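Side-chain contacts in aldo-keto reductase AKR2E4 (Bombyx mori, PDB 3WCZ), which reduces 3-dehydroecdysone with NADPH as the hydride source, does not accept NADH, and may thereby take part in regulating moulting in the silkworm: residues L76-R79 with E80-F83; I165-L168 with V169-Y173; S260-K263 with Q264-A267. All coordinates share one frame; numbering follows the deposited sequence.

Interaction 1. Residues L76-R79 with E80-F83; sequences LVTR and EELF. With EDO (1,2-ethanediol), chain D.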
loop_
_atom_site.group_PDB
_atom_site.type_symbol
_atom_site.label_atom_id
_atom_site.label_comp_id
_atom_site.label_asym_id
_atom_site.label_seq_id
_atom_site.Cartn_x
_atom_site.Cartn_y
_atom_site.Cartn_z
ATOM N N LEU A 76 17.699 -14.343 -7.696
ATOM C CA LEU A 76 17.727 -13.258 -6.726
ATOM C C LEU A 76 17.026 -13.621 -5.433
ATOM O O LEU A 76 17.425 -13.188 -4.346
ATOM C CB LEU A 76 17.095 -11.987 -7.297
ATOM C CG LEU A 76 17.735 -11.316 -8.509
ATOM C CD1 LEU A 76 16.954 -10.050 -8.833
ATOM C CD2 LEU A 76 19.197 -10.977 -8.272
ATOM N N VAL A 77 15.963 -14.418 -5.546
ATOM C CA VAL A 77 15.092 -14.760 -4.434
ATOM C C VAL A 77 14.379 -16.058 -4.741
ATOM O O VAL A 77 14.275 -16.443 -5.906
ATOM C CB VAL A 77 13.959 -13.720 -4.172
ATOM C CG1 VAL A 77 14.529 -12.458 -3.566
ATOM C CG2 VAL A 77 13.071 -13.500 -5.432
ATOM N N THR A 78 13.840 -16.690 -3.711
ATOM C CA THR A 78 12.860 -17.752 -3.921
ATOM C C THR A 78 11.468 -17.209 -3.652
ATOM O O THR A 78 11.314 -16.166 -3.027
ATOM C CB THR A 78 13.100 -18.916 -3.000
ATOM O OG1 THR A 78 12.920 -18.473 -1.647
ATOM C CG2 THR A 78 14.505 -19.487 -3.197
ATOM N N ARG A 79 10.438 -17.927 -4.095
ATOM C CA ARG A 79 9.078 -17.479 -3.839
ATOM C C ARG A 79 8.778 -17.246 -2.364
ATOM O O ARG A 79 8.140 -16.249 -2.004
ATOM C CB ARG A 79 8.068 -18.491 -4.391
ATOM C CG ARG A 79 6.600 -18.219 -3.981
ATOM C CD ARG A 79 6.064 -16.972 -4.612
ATOM N NE ARG A 79 4.728 -16.573 -4.155
ATOM C CZ ARG A 79 4.479 -15.701 -3.171
ATOM N NH1 ARG A 79 5.486 -15.161 -2.473
ATOM N NH2 ARG A 79 3.228 -15.322 -2.897
ATOM N N GLU A 80 9.251 -18.113 -1.482
ATOM C CA GLU A 80 8.916 -17.976 -0.078
ATOM C C GLU A 80 9.580 -16.778 0.595
ATOM O O GLU A 80 9.139 -16.350 1.654
ATOM C CB GLU A 80 9.242 -19.273 0.662
ATOM C CG GLU A 80 8.286 -20.398 0.281
ATOM C CD GLU A 80 6.885 -20.215 0.865
ATOM O OE1 GLU A 80 6.729 -19.439 1.848
ATOM O OE2 GLU A 80 5.939 -20.861 0.339
ATOM N N GLU A 81 10.620 -16.231 -0.033
ATOM C CA GLU A 81 11.270 -15.023 0.435
ATOM C C GLU A 81 10.536 -13.748 0.047
ATOM O O GLU A 81 10.865 -12.670 0.551
ATOM C CB GLU A 81 12.704 -14.983 -0.099
ATOM C CG GLU A 81 13.591 -16.019 0.565
ATOM C CD GLU A 81 14.962 -16.177 -0.057
ATOM O OE1 GLU A 81 15.192 -15.836 -1.227
ATOM O OE2 GLU A 81 15.840 -16.704 0.678
ATOM N N LEU A 82 9.586 -13.839 -0.891
ATOM C CA LEU A 82 8.830 -12.674 -1.339
ATOM C C LEU A 82 7.497 -12.577 -0.634
ATOM O O LEU A 82 6.875 -13.586 -0.348
ATOM C CB LEU A 82 8.575 -12.732 -2.834
ATOM C CG LEU A 82 9.762 -12.604 -3.748
ATOM C CD1 LEU A 82 9.342 -12.836 -5.201
ATOM C CD2 LEU A 82 10.385 -11.234 -3.580
ATOM N N PHE A 83 7.052 -11.350 -0.413
ATOM C CA PHE A 83 5.745 -11.024 0.130
ATOM C C PHE A 83 5.003 -10.230 -0.937
ATOM O O PHE A 83 5.401 -9.111 -1.247
ATOM C CB PHE A 83 5.918 -10.198 1.411
ATOM C CG PHE A 83 4.680 -10.078 2.235
ATOM C CD1 PHE A 83 3.636 -9.260 1.835
ATOM C CD2 PHE A 83 4.520 -10.822 3.395
ATOM C CE1 PHE A 83 2.467 -9.173 2.606
ATOM C CE2 PHE A 83 3.359 -10.742 4.132
ATOM C CZ PHE A 83 2.333 -9.931 3.740
HETATM C C1 EDO D . 8.864 -12.474 3.148
HETATM O O1 EDO D . 8.515 -11.743 4.314
HETATM C C2 EDO D . 7.785 -13.504 2.911
HETATM O O2 EDO D . 7.686 -14.407 4.029
#
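Glu81 reaches back over the turn to Thr78, and its carboxylate accepts the backbone N-H of Thr78 through OE1: Thr78 N to Glu81 OE1 is 3.0 Å with a 161° angle at the hydrogen. The N-H comes in from above the carboxylate plane, 41° out of it. The extended Glu81 chain passes Thr78 OG1, which lies 3.4 Å from Glu81 CG. Two backbone bonds wind the 3-10 turn itself, Glu81 N to Thr78 O at 3.1 Å and Leu82 N to Arg79 O at 3.0 Å. Arg79 adds a bond from its side chain: bent at chi2 (68°), the chain curls so that the edge of the guanidinium meets Leu82 O, a weak bond of 3.0 Å from NH1. NH2 forms a salt bridge with Asp115 and a hydrogen bond to Tyr113 O, and these are the arginine's stronger polar partners. The apolar part is small, with Val77 CG2 set 3.8 Å from Leu82 CD1 and the two side chains crossing at about a right angle. This turn links helix 61-73 to strand 83-88 in the TIM barrel; Val77 and Leu82 both touch Ile45 of helix 35-46, while Val77 also touches Ile72 and Leu82 touches Ile68, both of helix 61-73.

Interaction 2. Residues I165-L168 with V169-Y173; sequences ITRL and VSNSY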
loop_
_atom_site.group_PDB
_atom_site.type_symbol
_atom_site.label_atom_id
_atom_site.label_comp_id
_atom_site.label_asym_id
_atom_site.label_seq_id
_atom_site.Cartn_x
_atom_site.Cartn_y
_atom_site.Cartn_z
ATOM N N ILE A 165 -13.670 0.067 10.425
ATOM C CA ILE A 165 -12.739 -0.826 11.090
ATOM C C ILE A 165 -13.379 -1.407 12.363
ATOM O O ILE A 165 -13.330 -2.628 12.577
ATOM C CB ILE A 165 -11.420 -0.113 11.423
ATOM C CG1 ILE A 165 -10.588 0.105 10.167
ATOM C CG2 ILE A 165 -10.629 -0.900 12.455
ATOM C CD1 ILE A 165 -10.077 -1.157 9.515
ATOM N N THR A 166 -13.981 -0.549 13.175
ATOM C CA THR A 166 -14.624 -1.030 14.404
ATOM C C THR A 166 -15.731 -2.049 14.075
ATOM O O THR A 166 -15.827 -3.107 14.729
ATOM C CB THR A 166 -15.186 0.165 15.193
ATOM O OG1 THR A 166 -14.090 0.962 15.634
ATOM C CG2 THR A 166 -16.026 -0.262 16.390
ATOM N N ARG A 167 -16.567 -1.753 13.080
ATOM C CA ARG A 167 -17.664 -2.643 12.747
ATOM C C ARG A 167 -17.134 -3.955 12.230
ATOM O O ARG A 167 -17.656 -5.032 12.548
ATOM C CB ARG A 167 -18.569 -1.984 11.713
ATOM C CG ARG A 167 -19.775 -2.815 11.316
ATOM C CD ARG A 167 -20.849 -1.958 10.646
ATOM N NE ARG A 167 -21.995 -2.761 10.225
ATOM C CZ ARG A 167 -22.062 -3.423 9.080
ATOM N NH1 ARG A 167 -21.072 -3.405 8.194
ATOM N NH2 ARG A 167 -23.145 -4.150 8.802
ATOM N N LEU A 168 -16.108 -3.894 11.398
ATOM C CA LEU A 168 -15.514 -5.092 10.853
ATOM C C LEU A 168 -14.937 -5.949 11.963
ATOM O O LEU A 168 -15.220 -7.158 12.000
ATOM C CB LEU A 168 -14.464 -4.718 9.784
ATOM C CG LEU A 168 -13.762 -5.889 9.110
ATOM C CD1 LEU A 168 -14.795 -6.783 8.439
ATOM C CD2 LEU A 168 -12.740 -5.406 8.087
ATOM N N VAL A 169 -14.209 -5.349 12.912
ATOM C CA VAL A 169 -13.628 -6.065 14.033
ATOM C C VAL A 169 -14.707 -6.711 14.920
ATOM O O VAL A 169 -14.558 -7.856 15.348
ATOM C CB VAL A 169 -12.712 -5.147 14.879
ATOM C CG1 VAL A 169 -12.315 -5.840 16.157
ATOM C CG2 VAL A 169 -11.483 -4.746 14.061
ATOM N N SER A 170 -15.777 -5.984 15.185
ATOM C CA SER A 170 -16.824 -6.484 16.068
ATOM C C SER A 170 -17.678 -7.583 15.447
ATOM O O SER A 170 -18.357 -8.309 16.182
ATOM C CB SER A 170 -17.737 -5.344 16.492
ATOM O OG SER A 170 -17.026 -4.458 17.336
ATOM N N ASN A 171 -17.643 -7.727 14.132
ATOM C CA ASN A 171 -18.575 -8.592 13.444
ATOM C C ASN A 171 -17.932 -9.626 12.582
ATOM O O ASN A 171 -18.616 -10.227 11.757
ATOM C CB ASN A 171 -19.573 -7.777 12.630
ATOM C CG ASN A 171 -20.498 -6.977 13.504
ATOM O OD1 ASN A 171 -21.480 -7.529 14.042
ATOM N ND2 ASN A 171 -20.238 -5.691 13.652
ATOM N N SER A 172 -16.667 -9.928 12.833
ATOM C CA SER A 172 -15.956 -10.984 12.106
ATOM C C SER A 172 -15.119 -11.800 13.080
ATOM O O SER A 172 -14.827 -11.327 14.175
ATOM C CB SER A 172 -15.082 -10.430 10.977
ATOM O OG SER A 172 -14.041 -9.630 11.464
ATOM N N TYR A 173 -14.693 -12.982 12.666
ATOM C CA TYR A 173 -13.921 -13.832 13.573
ATOM C C TYR A 173 -12.445 -13.605 13.431
ATOM O O TYR A 173 -11.681 -13.889 14.350
ATOM C CB TYR A 173 -14.194 -15.317 13.377
ATOM C CG TYR A 173 -13.415 -15.963 12.256
ATOM C CD1 TYR A 173 -12.054 -16.256 12.378
ATOM C CD2 TYR A 173 -14.048 -16.272 11.064
ATOM C CE1 TYR A 173 -11.354 -16.849 11.336
ATOM C CE2 TYR A 173 -13.363 -16.864 10.024
ATOM C CZ TYR A 173 -12.020 -17.153 10.163
ATOM O OH TYR A 173 -11.377 -17.743 9.100
#
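Asn171 folds back on Arg167 where helix 162-170 runs out, and its side-chain amide reaches the carbonyl four residues back, the acceptor that a helix would assign to the N-H of residue 171. Its CB lies 3.3 Å from Arg167 O. With CG anti to the carbonyl carbon (chi1 -67°), the side chain swings back along the helix, and CG stays 3.6 Å from that same oxygen. At the tip, ND2 donates to Arg167 O at 2.9 Å; the bond lies in the carbonyl plane, on a lone pair, and the oxygen is also close to the amide plane of Asn171. The same nitrogen rests 3.7 Å from Arg167 CG, beside the extended arginine chain, whose guanidinium goes on to a salt bridge with Asp135.

One residue on, Leu168 O has two donors. Asn171 N approaches from one face of the carbonyl plane at 3.3 Å, and the hydroxyl of Ser172 from the opposite face, with OG 2.8 Å away. That OG also bonds Ile174 O, so its single proton is probably shared between the two carbonyls. One turn earlier in the helix, Val169 N to Ile165 O and Ser170 N to Thr166 O are regular helical bonds; Val169 CG2 lies 3.2 Å from Ile165 O, and its apolar partner is Ile165 CG2.

Leu168 and Ile165 meet Val157 of strand 152-158, in one beta-alpha-beta unit. The last carbonyls, where the helix dipole would be expected to concentrate partial negative charge, are met by N-H and O-H donors, and the chain thus leaves the helix with them met by uncharged polar groups.

Interaction 3. Residues S260-K263 with Q264-A267; sequences STNK and QRIA. With NAP (NADP nicotinamide-adenine-dinucleotide phosphate), chain B.
Arg265 and Asn262 lie stacked, the amide of Asn262 over one face of the guanidinium with the two planes only 16° apart and Asn262 CG 3.5 Å above the guanidinium plane, over its centre. The edge of the guanidinium is turned to the 2'-phosphate of NADP: Arg265 NE gives an almost straight bond to O2X of the cofactor (2.8 Å, 178°), and Arg265 NH2 binds O1X at 2.9 Å. A bend at chi3 (-78°) carries the group round to this position. Arg265 CD lies 3.5 Å from adenine C5A of the cofactor. The same asparagine caps helix 263-270: its OD1 accepts from Arg265 N at 2.8 Å, in the carbonyl plane and on a lone pair. Ser260 comes in beside the pair; its OG donates to phosphate O2X at 2.6 Å while accepting from Asn262 N in an ST turn, and Thr261 N binds O3X at 2.9 Å. Charge, hydroxyl and main-chain N-H together surround the phosphate near the N-terminal end of the helix, whose dipole would probably add to the attraction. Such a site probably reads the 2'-phosphate, the group that distinguishes NADP from NAD, consistent with the enzyme's lack of activity with NADH.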
loop_
_atom_site.group_PDB
_atom_site.type_symbol
_atom_site.label_atom_id
_atom_site.label_comp_id
_atom_site.label_asym_id
_atom_site.label_seq_id
_atom_site.Cartn_x
_atom_site.Cartn_y
_atom_site.Cartn_z
ATOM N N SER A 260 8.233 3.669 -7.547
ATOM C CA SER A 260 9.222 4.220 -8.469
ATOM C C SER A 260 9.408 3.242 -9.587
ATOM O O SER A 260 9.275 2.031 -9.411
ATOM C CB SER A 260 10.553 4.458 -7.768
ATOM O OG SER A 260 11.525 5.037 -8.651
ATOM N N THR A 261 9.741 3.789 -10.752
ATOM C CA THR A 261 10.206 2.986 -11.860
ATOM C C THR A 261 11.647 3.361 -12.249
ATOM O O THR A 261 12.122 2.959 -13.316
ATOM C CB THR A 261 9.284 3.087 -13.078
ATOM O OG1 THR A 261 9.102 4.464 -13.415
ATOM C CG2 THR A 261 7.945 2.438 -12.778
ATOM N N ASN A 262 12.340 4.072 -11.373
ATOM C CA ASN A 262 13.724 4.516 -11.602
ATOM C C ASN A 262 14.669 3.696 -10.737
ATOM O O ASN A 262 14.474 3.610 -9.537
ATOM C CB ASN A 262 13.839 6.010 -11.228
ATOM C CG ASN A 262 15.276 6.567 -11.291
ATOM O OD1 ASN A 262 16.031 6.495 -10.346
ATOM N ND2 ASN A 262 15.612 7.155 -12.433
ATOM N N LYS A 263 15.707 3.120 -11.340
ATOM C CA LYS A 263 16.565 2.183 -10.651
ATOM C C LYS A 263 17.180 2.783 -9.391
ATOM O O LYS A 263 17.202 2.181 -8.324
ATOM C CB LYS A 263 17.670 1.662 -11.593
ATOM C CG LYS A 263 18.476 0.542 -11.020
ATOM C CD LYS A 263 19.526 0.033 -12.012
ATOM C CE LYS A 263 20.261 -1.155 -11.404
ATOM N NZ LYS A 263 21.288 -1.687 -12.353
ATOM N N GLN A 264 17.682 4.005 -9.531
ATOM C CA GLN A 264 18.337 4.666 -8.436
ATOM C C GLN A 264 17.367 5.050 -7.299
ATOM O O GLN A 264 17.672 4.860 -6.129
ATOM C CB GLN A 264 19.082 5.907 -8.963
ATOM C CG GLN A 264 20.240 5.607 -9.958
ATOM C CD GLN A 264 19.828 4.977 -11.321
ATOM O OE1 GLN A 264 18.815 5.344 -11.950
ATOM N NE2 GLN A 264 20.641 4.019 -11.780
ATOM N N ARG A 265 16.205 5.597 -7.657
ATOM C CA ARG A 265 15.241 5.981 -6.619
ATOM C C ARG A 265 14.653 4.753 -5.928
ATOM O O ARG A 265 14.444 4.774 -4.730
ATOM C CB ARG A 265 14.163 6.896 -7.148
ATOM C CG ARG A 265 14.730 8.259 -7.504
ATOM C CD ARG A 265 13.628 9.195 -7.848
ATOM N NE ARG A 265 13.080 9.024 -9.180
ATOM C CZ ARG A 265 13.571 9.556 -10.293
ATOM N NH1 ARG A 265 14.696 10.259 -10.253
ATOM N NH2 ARG A 265 12.943 9.367 -11.444
ATOM N N ILE A 266 14.473 3.669 -6.667
ATOM C CA ILE A 266 14.045 2.412 -6.051
ATOM C C ILE A 266 15.024 2.042 -4.951
ATOM O O ILE A 266 14.651 1.732 -3.823
ATOM C CB ILE A 266 13.938 1.307 -7.143
ATOM C CG1 ILE A 266 12.689 1.513 -8.015
ATOM C CG2 ILE A 266 13.933 -0.066 -6.519
ATOM C CD1 ILE A 266 12.664 0.687 -9.281
ATOM N N ALA A 267 16.316 2.084 -5.245
ATOM C CA ALA A 267 17.281 1.714 -4.251
ATOM C C ALA A 267 17.284 2.685 -3.058
ATOM O O ALA A 267 17.429 2.268 -1.889
ATOM C CB ALA A 267 18.668 1.649 -4.874
HETATM P PA NAP B . 4.068 7.751 -4.523
HETATM O O1A NAP B . 4.909 6.592 -4.183
HETATM O O2A NAP B . 3.359 8.540 -3.534
HETATM O O5B NAP B . 4.765 8.748 -5.502
HETATM C C5B NAP B . 5.406 8.301 -6.658
HETATM C C4B NAP B . 6.118 9.397 -7.436
HETATM O O4B NAP B . 7.281 9.828 -6.702
HETATM C C3B NAP B . 6.567 9.051 -8.804
HETATM O O3B NAP B . 6.373 10.193 -9.604
HETATM C C2B NAP B . 7.974 8.739 -8.619
HETATM O O2B NAP B . 8.764 8.896 -9.780
HETATM C C1B NAP B . 8.405 9.694 -7.538
HETATM N N9A NAP B . 9.492 9.268 -6.682
HETATM C C8A NAP B . 9.660 8.025 -6.184
HETATM N N7A NAP B . 10.673 7.977 -5.343
HETATM C C5A NAP B . 11.212 9.235 -5.281
HETATM C C6A NAP B . 12.284 9.791 -4.575
HETATM N N6A NAP B . 13.124 9.067 -3.724
HETATM N N1A NAP B . 12.519 11.100 -4.772
HETATM C C2A NAP B . 11.751 11.827 -5.583
HETATM N N3A NAP B . 10.706 11.331 -6.268
HETATM C C4A NAP B . 10.431 10.029 -6.102
HETATM O O3 NAP B . 2.977 7.192 -5.583
HETATM P PN NAP B . 1.541 6.501 -5.588
HETATM O O1N NAP B . 1.556 5.611 -6.777
HETATM O O2N NAP B . 0.516 7.576 -5.495
HETATM O O5D NAP B . 1.428 5.646 -4.254
HETATM C C5D NAP B . 2.294 4.591 -4.003
HETATM C C4D NAP B . 1.677 3.189 -4.097
HETATM O O4D NAP B . 0.674 3.002 -3.116
HETATM C C3D NAP B . 0.967 2.899 -5.380
HETATM O O3D NAP B . 1.850 2.724 -6.469
HETATM C C2D NAP B . 0.177 1.741 -5.020
HETATM O O2D NAP B . 0.980 0.599 -4.924
HETATM C C1D NAP B . -0.346 2.157 -3.663
HETATM N N1N NAP B . -1.627 2.869 -3.592
HETATM C C2N NAP B . -2.721 2.245 -3.117
HETATM C C3N NAP B . -3.914 2.917 -3.035
HETATM C C7N NAP B . -5.057 2.174 -2.455
HETATM O O7N NAP B . -4.906 1.185 -1.698
HETATM N N7N NAP B . -6.280 2.706 -2.664
HETATM C C4N NAP B . -4.044 4.235 -3.510
HETATM C C5N NAP B . -2.899 4.886 -3.988
HETATM C C6N NAP B . -1.714 4.161 -4.008
HETATM P P2B NAP B . 9.683 7.721 -10.364
HETATM O O1X NAP B . 10.262 8.335 -11.653
HETATM O O2X NAP B . 10.751 7.458 -9.394
HETATM O O3X NAP B . 8.784 6.540 -10.630
#

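How the interactions relate
All three are short-range contacts at a turn or a helix end of one TIM barrel, and each sets buried apolar residues (Val77 and Leu82; Ile165 and Leu168; Ile266) against polar groups at the surface. Interactions 1 and 3 lie nearer together, their centres about 20 Å apart, and both pack on helix 35-46; interaction 2 is on the opposite side of the chain's centre from interaction 3. The chemistry follows position. At 76-83 a carboxylate and an arginine brace a 3-10 turn ahead of a strand. At 165-173 neutral donors finish the C-terminal end of a helix. At 260-267 an amide caps the N-terminal end of one, and of the three only interaction 3 binds the cofactor.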